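Local coordinates for membrane-associated protein VP24 (Marburg virus - Musoke, Kenya, 1980, PDB 4OR8), which probably acts as a minor matrix protein that takes part in nucleocapsid assembly and virion budding, at residues S91-N96 / G210-V215; Q122-P127 / F164-A169; G51-W56 / V60-N65. One frame throughout, in Å; residues are numbered along the deposited sequence.

Overall arrangement
Along the chain, contact 3 closes first, and contact 2 is nested in the loop closed by contact 1. Contact 3 is a beta hairpin of the three-stranded sheet. Contact 1 sets helix 91-94 against strand 210-221 of the separate mixed sheet. Contact 2 packs a loop on helix 161-178. Centres of contacts 1 and 2 lie about 31 Å apart, on opposite sides of the chain's centre. Contact 3 lies about 22 Å from contact 1 and 24 Å from contact 2, centre to centre. Trp56 of contact 3 packs on Met168 and Leu167 of contact 2. Helix 104-115 packs on both sheets and joins them, and contacts 1 and 3 form part of the second-subunit interface.

Contact 1 of 3, residues S91-N96 / G210-V215; sequences SHLFKN and GFLVEV
Glu214 OE1 takes a weak hydrogen bond from His92 NE2, at 3.5 Å with an N-H...O angle of 142°. Tyr22 of the second subunit hydrogen-bonds to both atoms. Arg21 of the same neighbour makes a long, weak ion pair with OE1. This polar cluster lies where helix 91-94 packs on strand 210-221 of the mixed beta sheet of the pyramidal VP24 fold. OE1 approaches the His92 ring at its edge and in its plane, and ring and carboxylate planes are 28° apart. His92 was modelled in two conformers, so these details hold for one of them. The other oxygen, Glu214 OE2, forms a salt bridge with Arg216 of the same strand. Together these partners would limit rotation of the carboxylate and probably stabilise its negative charge.

Glu214 reaches the helix because its CG lies anti to the backbone N (chi1 160°) and the chain runs extended beyond. Leu212 points from the same strand face, while Val213 and Val215 pack on helix 104-115 across the sheet. Leu93 fills the apolar part of the contact. Its CD2 lies 3.9 Å from Glu214 CD, and its CD1 meets Leu212 CD2 tip to tip at 3.9 Å.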
loop_
_atom_site.group_PDB
_atom_site.type_symbol
_atom_site.label_atom_id
_atom_site.label_comp_id
_atom_site.label_asym_id
_atom_site.label_seq_id
_atom_site.Cartn_x
_atom_site.Cartn_y
_atom_site.Cartn_z
ATOM N N SER B 91 1.253 21.609 -3.634
ATOM C CA SER B 91 1.194 22.618 -4.688
ATOM C C SER B 91 2.404 22.571 -5.615
ATOM O O SER B 91 2.266 22.590 -6.837
ATOM C CB SER B 91 1.081 24.014 -4.074
ATOM O OG SER B 91 -0.059 24.114 -3.239
ATOM N N HIS B 92 3.589 22.507 -5.020
ATOM C CA HIS B 92 4.844 22.495 -5.766
ATOM C C HIS B 92 4.948 21.287 -6.692
ATOM O O HIS B 92 5.733 21.284 -7.639
ATOM C CB HIS B 92 6.017 22.490 -4.791
ATOM C CG HIS B 92 5.851 21.517 -3.668
ATOM N ND1 HIS B 92 5.064 21.778 -2.567
ATOM C CD2 HIS B 92 6.355 20.273 -3.485
ATOM C CE1 HIS B 92 5.097 20.741 -1.750
ATOM N NE2 HIS B 92 5.873 19.814 -2.283
ATOM N N LEU B 93 4.157 20.257 -6.404
ATOM C CA LEU B 93 4.158 19.046 -7.213
ATOM C C LEU B 93 3.041 19.038 -8.260
ATOM O O LEU B 93 3.287 18.767 -9.435
ATOM C CB LEU B 93 4.049 17.807 -6.323
ATOM C CG LEU B 93 5.153 17.623 -5.279
ATOM C CD1 LEU B 93 5.013 16.289 -4.570
ATOM C CD2 LEU B 93 6.523 17.748 -5.918
ATOM N N PHE B 94 1.818 19.339 -7.834
ATOM C CA PHE B 94 0.658 19.206 -8.712
ATOM C C PHE B 94 0.211 20.511 -9.366
ATOM O O PHE B 94 -0.286 20.509 -10.491
ATOM C CB PHE B 94 -0.513 18.578 -7.958
ATOM C CG PHE B 94 -0.229 17.200 -7.445
ATOM C CD1 PHE B 94 0.066 16.170 -8.322
ATOM C CD2 PHE B 94 -0.259 16.931 -6.087
ATOM C CE1 PHE B 94 0.329 14.899 -7.857
ATOM C CE2 PHE B 94 0.001 15.663 -5.616
ATOM C CZ PHE B 94 0.296 14.644 -6.504
ATOM N N LYS B 95 0.374 21.619 -8.655
ATOM C CA LYS B 95 -0.006 22.918 -9.194
ATOM C C LYS B 95 1.220 23.671 -9.715
ATOM O O LYS B 95 1.249 24.901 -9.752
ATOM C CB LYS B 95 -0.765 23.727 -8.143
ATOM C CG LYS B 95 -2.007 23.013 -7.641
ATOM C CD LYS B 95 -2.657 23.746 -6.486
ATOM C CE LYS B 95 -3.225 25.072 -6.931
ATOM N NZ LYS B 95 -4.050 25.681 -5.861
ATOM N N ASN B 96 2.232 22.904 -10.106
ATOM C CA ASN B 96 3.405 23.429 -10.784
ATOM C C ASN B 96 3.677 22.581 -12.016
ATOM O O ASN B 96 4.126 21.443 -11.897
ATOM C CB ASN B 96 4.618 23.411 -9.856
ATOM C CG ASN B 96 5.913 23.733 -10.581
ATOM O OD1 ASN B 96 5.917 24.441 -11.590
ATOM N ND2 ASN B 96 7.022 23.207 -10.074
ATOM N N GLY B 210 1.057 4.795 -0.550
ATOM C CA GLY B 210 2.429 4.402 -0.308
ATOM C C GLY B 210 3.279 5.596 0.063
ATOM O O GLY B 210 2.864 6.441 0.849
ATOM N N PHE B 211 4.469 5.673 -0.514
ATOM C CA PHE B 211 5.399 6.733 -0.166
ATOM C C PHE B 211 5.688 7.639 -1.348
ATOM O O PHE B 211 6.190 7.197 -2.377
ATOM C CB PHE B 211 6.692 6.142 0.391
ATOM C CG PHE B 211 6.492 5.327 1.635
ATOM C CD1 PHE B 211 6.458 5.937 2.877
ATOM C CD2 PHE B 211 6.324 3.956 1.560
ATOM C CE1 PHE B 211 6.269 5.193 4.025
ATOM C CE2 PHE B 211 6.134 3.204 2.704
ATOM C CZ PHE B 211 6.107 3.825 3.940
ATOM N N LEU B 212 5.351 8.912 -1.195
ATOM C CA LEU B 212 5.627 9.903 -2.221
ATOM C C LEU B 212 7.071 10.360 -2.079
ATOM O O LEU B 212 7.447 10.939 -1.064
ATOM C CB LEU B 212 4.676 11.091 -2.076
ATOM C CG LEU B 212 4.380 11.925 -3.323
ATOM C CD1 LEU B 212 3.809 11.060 -4.437
ATOM C CD2 LEU B 212 3.424 13.055 -2.981
ATOM N N VAL B 213 7.884 10.079 -3.093
ATOM C CA VAL B 213 9.291 10.455 -3.067
ATOM C C VAL B 213 9.525 11.689 -3.928
ATOM O O VAL B 213 9.335 11.657 -5.142
ATOM C CB VAL B 213 10.194 9.311 -3.554
ATOM C CG1 VAL B 213 11.640 9.769 -3.616
ATOM C CG2 VAL B 213 10.050 8.099 -2.643
ATOM N N GLU B 214 9.945 12.772 -3.286
ATOM C CA GLU B 214 10.090 14.063 -3.949
ATOM C C GLU B 214 11.525 14.580 -3.874
ATOM O O GLU B 214 12.142 14.567 -2.810
ATOM C CB GLU B 214 9.138 15.068 -3.304
ATOM C CG GLU B 214 9.490 16.516 -3.552
ATOM C CD GLU B 214 8.651 17.463 -2.717
ATOM O OE1 GLU B 214 7.816 16.979 -1.922
ATOM O OE2 GLU B 214 8.827 18.693 -2.856
ATOM N N VAL B 215 12.053 15.038 -5.005
ATOM C CA VAL B 215 13.409 15.578 -5.046
ATOM C C VAL B 215 13.470 16.981 -5.652
ATOM O O VAL B 215 13.017 17.202 -6.776
ATOM C CB VAL B 215 14.361 14.664 -5.844
ATOM C CG1 VAL B 215 15.762 15.260 -5.885
ATOM C CG2 VAL B 215 14.388 13.273 -5.245
#

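Contact 2 of 3, residues Q122-P127 / F164-A169; sequences QQSLIP and FKILMA
Ile166 meets Leu125 and Ser124 through one methyl group. Its CG2 lies 3.7 Å from Leu125 CD2 and 3.6 Å from Ser124 OG. Both are van der Waals contacts, and no hydrogen bond joins the two segments.

The torsions of Ile166 divide the work between its two branches. With chi1 at -67°, CG1 stands beside the backbone N and opposite the carbonyl carbon, and CG2 takes the place opposite N. CG2 thus serves both loop residues. The CG1 branch is fully extended and carries CD1 to 3.9 Å from the backbone oxygen Ser124 O.

Ser124 points its CB toward the helix and sets OG against the isoleucine methyl. Leu125 starts less directly. Its CB does not point at the helix, but chi2 of 180° carries CD1 on in line with the chain, and CD2 branches off to meet the isoleucine's CG2. The two side chains run antiparallel, each passing alongside the other. The leucine also touches Met163, about one turn before Ile166 in helix 161-178, and Val133 of helix 127-142.

The adjoining helix residue Leu167 packs on Phe129. Gln122 O accepts a hydrogen bond from Arg130, and Ile126 is the N-cap of helix 127-142. This is loop-on-helix packing: the connection between helices 104-115 and 127-142 lies against helix 161-178 in the helical part of the VP24 fold.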
loop_
_atom_site.group_PDB
_atom_site.type_symbol
_atom_site.label_atom_id
_atom_site.label_comp_id
_atom_site.label_asym_id
_atom_site.label_seq_id
_atom_site.Cartn_x
_atom_site.Cartn_y
_atom_site.Cartn_z
ATOM N N GLN B 122 25.526 3.512 9.056
ATOM C CA GLN B 122 26.908 3.905 8.820
ATOM C C GLN B 122 27.701 3.977 10.114
ATOM O O GLN B 122 28.835 4.460 10.149
ATOM C CB GLN B 122 26.925 5.247 8.107
ATOM C CG GLN B 122 26.278 5.191 6.754
ATOM C CD GLN B 122 26.216 6.544 6.123
ATOM O OE1 GLN B 122 25.881 7.529 6.781
ATOM N NE2 GLN B 122 26.558 6.617 4.843
ATOM N N GLN B 123 27.100 3.474 11.181
ATOM C CA GLN B 123 27.700 3.595 12.491
ATOM C C GLN B 123 28.520 2.346 12.820
ATOM O O GLN B 123 29.501 2.412 13.563
ATOM C CB GLN B 123 26.615 3.912 13.526
ATOM C CG GLN B 123 26.765 3.230 14.852
ATOM C CD GLN B 123 26.068 1.887 14.882
ATOM O OE1 GLN B 123 25.629 1.377 13.849
ATOM N NE2 GLN B 123 25.957 1.307 16.073
ATOM N N SER B 124 28.151 1.222 12.214
ATOM C CA SER B 124 28.854 -0.039 12.442
ATOM C C SER B 124 29.631 -0.521 11.217
ATOM O O SER B 124 30.049 -1.679 11.152
ATOM C CB SER B 124 27.872 -1.121 12.891
ATOM O OG SER B 124 26.828 -1.277 11.946
ATOM N N LEU B 125 29.822 0.370 10.252
ATOM C CA LEU B 125 30.601 0.053 9.063
ATOM C C LEU B 125 32.047 0.482 9.256
ATOM O O LEU B 125 32.320 1.493 9.903
ATOM C CB LEU B 125 30.030 0.770 7.840
ATOM C CG LEU B 125 28.569 0.516 7.480
ATOM C CD1 LEU B 125 28.185 1.317 6.246
ATOM C CD2 LEU B 125 28.324 -0.962 7.262
ATOM N N ILE B 126 32.969 -0.288 8.693
ATOM C CA ILE B 126 34.369 0.107 8.668
ATOM C C ILE B 126 34.538 1.255 7.675
ATOM O O ILE B 126 33.880 1.271 6.634
ATOM C CB ILE B 126 35.280 -1.084 8.306
ATOM C CG1 ILE B 126 34.762 -1.800 7.060
ATOM C CG2 ILE B 126 35.345 -2.060 9.461
ATOM C CD1 ILE B 126 35.503 -3.080 6.752
ATOM N N PRO B 127 35.407 2.229 8.005
ATOM C CA PRO B 127 35.598 3.471 7.242
ATOM C C PRO B 127 35.829 3.255 5.749
ATOM O O PRO B 127 35.305 4.016 4.934
ATOM C CB PRO B 127 36.847 4.079 7.880
ATOM C CG PRO B 127 36.817 3.580 9.276
ATOM C CD PRO B 127 36.278 2.184 9.193
ATOM N N PHE B 164 28.512 -6.806 4.065
ATOM C CA PHE B 164 27.374 -7.056 3.194
ATOM C C PHE B 164 26.130 -7.338 4.031
ATOM O O PHE B 164 25.053 -6.809 3.763
ATOM C CB PHE B 164 27.668 -8.240 2.272
ATOM C CG PHE B 164 26.531 -8.598 1.359
ATOM C CD1 PHE B 164 25.594 -9.548 1.734
ATOM C CD2 PHE B 164 26.402 -7.990 0.123
ATOM C CE1 PHE B 164 24.548 -9.875 0.896
ATOM C CE2 PHE B 164 25.359 -8.318 -0.721
ATOM C CZ PHE B 164 24.432 -9.260 -0.334
ATOM N N LYS B 165 26.291 -8.181 5.045
ATOM C CA LYS B 165 25.194 -8.561 5.923
ATOM C C LYS B 165 24.625 -7.335 6.626
ATOM O O LYS B 165 23.411 -7.128 6.656
ATOM C CB LYS B 165 25.679 -9.570 6.963
ATOM C CG LYS B 165 24.775 -10.772 7.126
ATOM C CD LYS B 165 25.087 -11.838 6.095
ATOM C CE LYS B 165 26.383 -12.546 6.434
ATOM N NZ LYS B 165 26.314 -13.193 7.774
ATOM N N ILE B 166 25.517 -6.526 7.188
ATOM C CA ILE B 166 25.125 -5.315 7.896
ATOM C C ILE B 166 24.417 -4.339 6.962
ATOM O O ILE B 166 23.402 -3.738 7.323
ATOM C CB ILE B 166 26.347 -4.631 8.550
ATOM C CG1 ILE B 166 26.896 -5.504 9.678
ATOM C CG2 ILE B 166 25.982 -3.254 9.085
ATOM C CD1 ILE B 166 28.100 -4.915 10.373
ATOM N N LEU B 167 24.949 -4.203 5.753
ATOM C CA LEU B 167 24.377 -3.297 4.766
ATOM C C LEU B 167 22.930 -3.642 4.443
ATOM O O LEU B 167 22.079 -2.758 4.380
ATOM C CB LEU B 167 25.210 -3.293 3.489
ATOM C CG LEU B 167 24.674 -2.358 2.405
ATOM C CD1 LEU B 167 24.671 -0.923 2.910
ATOM C CD2 LEU B 167 25.474 -2.492 1.113
ATOM N N MET B 168 22.654 -4.927 4.248
ATOM C CA MET B 168 21.298 -5.379 3.965
ATOM C C MET B 168 20.397 -5.186 5.182
ATOM O O MET B 168 19.263 -4.730 5.058
ATOM C CB MET B 168 21.297 -6.844 3.530
ATOM C CG MET B 168 22.191 -7.141 2.337
ATOM S SD MET B 168 21.783 -6.177 0.863
ATOM C CE MET B 168 23.387 -5.476 0.493
ATOM N N ALA B 169 20.909 -5.529 6.360
ATOM C CA ALA B 169 20.151 -5.370 7.599
ATOM C C ALA B 169 19.793 -3.908 7.860
ATOM O O ALA B 169 18.715 -3.599 8.376
ATOM C CB ALA B 169 20.929 -5.941 8.772
#

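Contact 3 of 3, residues G51-W56 / V60-N65; sequences GWTVKW and VFHIPN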
loop_
_atom_site.group_PDB
_atom_site.type_symbol
_atom_site.label_atom_id
_atom_site.label_comp_id
_atom_site.label_asym_id
_atom_site.label_seq_id
_atom_site.Cartn_x
_atom_site.Cartn_y
_atom_site.Cartn_z
ATOM N N GLY B 51 4.242 -5.029 -13.568
ATOM C CA GLY B 51 5.240 -3.983 -13.434
ATOM C C GLY B 51 6.668 -4.430 -13.676
ATOM O O GLY B 51 6.992 -4.960 -14.737
ATOM N N TRP B 52 7.529 -4.211 -12.688
ATOM C CA TRP B 52 8.947 -4.514 -12.841
ATOM C C TRP B 52 9.520 -5.285 -11.664
ATOM O O TRP B 52 8.939 -5.330 -10.582
ATOM C CB TRP B 52 9.758 -3.227 -13.007
ATOM C CG TRP B 52 9.234 -2.299 -14.047
ATOM C CD1 TRP B 52 9.587 -2.261 -15.362
ATOM C CD2 TRP B 52 8.265 -1.263 -13.859
ATOM N NE1 TRP B 52 8.897 -1.264 -16.007
ATOM C CE2 TRP B 52 8.079 -0.638 -15.106
ATOM C CE3 TRP B 52 7.539 -0.805 -12.757
ATOM C CZ2 TRP B 52 7.193 0.424 -15.282
ATOM C CZ3 TRP B 52 6.660 0.248 -12.932
ATOM C CH2 TRP B 52 6.496 0.852 -14.186
ATOM N N THR B 53 10.677 -5.886 -11.892
ATOM C CA THR B 53 11.461 -6.459 -10.814
ATOM C C THR B 53 12.831 -5.799 -10.805
ATOM O O THR B 53 13.492 -5.699 -11.839
ATOM C CB THR B 53 11.616 -7.978 -10.962
ATOM O OG1 THR B 53 10.385 -8.617 -10.599
ATOM C CG2 THR B 53 12.723 -8.493 -10.059
ATOM N N VAL B 54 13.243 -5.325 -9.638
ATOM C CA VAL B 54 14.577 -4.780 -9.492
ATOM C C VAL B 54 15.356 -5.566 -8.455
ATOM O O VAL B 54 14.922 -5.714 -7.312
ATOM C CB VAL B 54 14.557 -3.300 -9.108
ATOM C CG1 VAL B 54 15.972 -2.795 -8.933
ATOM C CG2 VAL B 54 13.829 -2.495 -10.171
ATOM N N LYS B 55 16.504 -6.084 -8.874
ATOM C CA LYS B 55 17.385 -6.813 -7.976
ATOM C C LYS B 55 18.575 -5.955 -7.588
ATOM O O LYS B 55 19.291 -5.433 -8.444
ATOM C CB LYS B 55 17.855 -8.118 -8.622
ATOM C CG LYS B 55 16.733 -9.111 -8.869
ATOM C CD LYS B 55 17.256 -10.427 -9.408
ATOM C CE LYS B 55 16.118 -11.412 -9.622
ATOM N NZ LYS B 55 16.608 -12.743 -10.071
ATOM N N TRP B 56 18.767 -5.798 -6.287
ATOM C CA TRP B 56 19.924 -5.096 -5.757
ATOM C C TRP B 56 20.309 -5.735 -4.437
ATOM O O TRP B 56 19.465 -5.918 -3.563
ATOM C CB TRP B 56 19.621 -3.612 -5.566
ATOM C CG TRP B 56 20.727 -2.885 -4.890
ATOM C CD1 TRP B 56 21.795 -2.282 -5.483
ATOM C CD2 TRP B 56 20.888 -2.694 -3.481
ATOM N NE1 TRP B 56 22.608 -1.721 -4.532
ATOM C CE2 TRP B 56 22.075 -1.962 -3.293
ATOM C CE3 TRP B 56 20.143 -3.070 -2.360
ATOM C CZ2 TRP B 56 22.533 -1.595 -2.030
ATOM C CZ3 TRP B 56 20.597 -2.708 -1.110
ATOM C CH2 TRP B 56 21.779 -1.977 -0.954
ATOM N N VAL B 60 14.918 -8.537 -3.757
ATOM C CA VAL B 60 14.173 -8.593 -5.005
ATOM C C VAL B 60 12.945 -7.700 -4.875
ATOM O O VAL B 60 11.997 -8.032 -4.168
ATOM C CB VAL B 60 13.728 -10.026 -5.354
ATOM C CG1 VAL B 60 12.979 -10.035 -6.676
ATOM C CG2 VAL B 60 14.927 -10.956 -5.416
ATOM N N PHE B 61 12.968 -6.559 -5.550
ATOM C CA PHE B 61 11.863 -5.616 -5.463
ATOM C C PHE B 61 10.799 -5.883 -6.524
ATOM O O PHE B 61 11.116 -6.077 -7.694
ATOM C CB PHE B 61 12.372 -4.178 -5.573
ATOM C CG PHE B 61 13.246 -3.756 -4.428
ATOM C CD1 PHE B 61 12.704 -3.532 -3.173
ATOM C CD2 PHE B 61 14.608 -3.571 -4.606
ATOM C CE1 PHE B 61 13.503 -3.139 -2.116
ATOM C CE2 PHE B 61 15.414 -3.178 -3.553
ATOM C CZ PHE B 61 14.859 -2.960 -2.307
ATOM N N HIS B 62 9.539 -5.892 -6.103
ATOM C CA HIS B 62 8.419 -6.037 -7.021
ATOM C C HIS B 62 7.669 -4.717 -7.155
ATOM O O HIS B 62 6.901 -4.340 -6.270
ATOM C CB HIS B 62 7.472 -7.131 -6.538
ATOM C CG HIS B 62 8.125 -8.468 -6.385
ATOM N ND1 HIS B 62 8.879 -8.805 -5.281
ATOM C CD2 HIS B 62 8.140 -9.552 -7.195
ATOM C CE1 HIS B 62 9.329 -10.039 -5.417
ATOM N NE2 HIS B 62 8.894 -10.515 -6.571
ATOM N N ILE B 63 7.894 -4.025 -8.268
ATOM C CA ILE B 63 7.324 -2.698 -8.486
ATOM C C ILE B 63 6.110 -2.748 -9.400
ATOM O O ILE B 63 6.229 -3.120 -10.566
ATOM C CB ILE B 63 8.343 -1.741 -9.137
ATOM C CG1 ILE B 63 9.731 -1.921 -8.522
ATOM C CG2 ILE B 63 7.865 -0.300 -9.027
ATOM C CD1 ILE B 63 9.764 -1.707 -7.042
ATOM N N PRO B 64 4.939 -2.362 -8.873
ATOM C CA PRO B 64 3.684 -2.283 -9.629
ATOM C C PRO B 64 3.565 -1.010 -10.466
ATOM O O PRO B 64 4.258 -0.023 -10.211
ATOM C CB PRO B 64 2.611 -2.268 -8.531
ATOM C CG PRO B 64 3.321 -2.620 -7.255
ATOM C CD PRO B 64 4.719 -2.148 -7.435
ATOM N N ASN B 65 2.668 -1.042 -11.448
ATOM C CA ASN B 65 2.372 0.106 -12.301
ATOM C C ASN B 65 1.401 1.081 -11.647
ATOM O O ASN B 65 0.882 1.985 -12.301
ATOM C CB ASN B 65 1.768 -0.371 -13.622
ATOM C CG ASN B 65 2.817 -0.695 -14.662
ATOM O OD1 ASN B 65 3.624 0.157 -15.026
ATOM N ND2 ASN B 65 2.811 -1.934 -15.147
#
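Trp52 and Ile63 form a hydrogen-bonded pair of an antiparallel beta hairpin. Trp52 N donates to Ile63 O at 2.7 Å, in the carbonyl plane, and Ile63 N donates back to Trp52 O. Val54 and Phe61 repeat the pattern, with Phe61 N to Val54 O at 2.8 Å. Between them is the non-hydrogen-bonded pair Thr53 and His62, where a CA-H...O contact joins Thr53 CA to Phe61 O.

Trp52, Val54, Phe61 and Ile63 share one face of the hairpin. With Trp52 CG beside the backbone N and opposite the carbonyl carbon (chi1 -50°), the indole crosses Ile63 and reaches the Pro64 and Asn65 end. Trp52 CE3 lies 3.8 Å from Ile63 CG2. Helices 104-115 and 240-244 pack against this face, and Phe105 meets the indole edge-to-face.

Thr53, Lys55, Val60 and His62 occupy the other face. Thr53 CG2 touches Val60 CG1 at 3.7 Å. His62 NE2 makes a weak hydrogen bond to Glu82 of the second subunit, and its ring meets Trp83 there. The same Glu82 packs on Thr53 and Val60.

Further out, strand 44-48 pairs with the far edge of strand 51-56. Pro64 O sits at the indole edge, close to its plane, 3.6 Å from Trp52 CZ3.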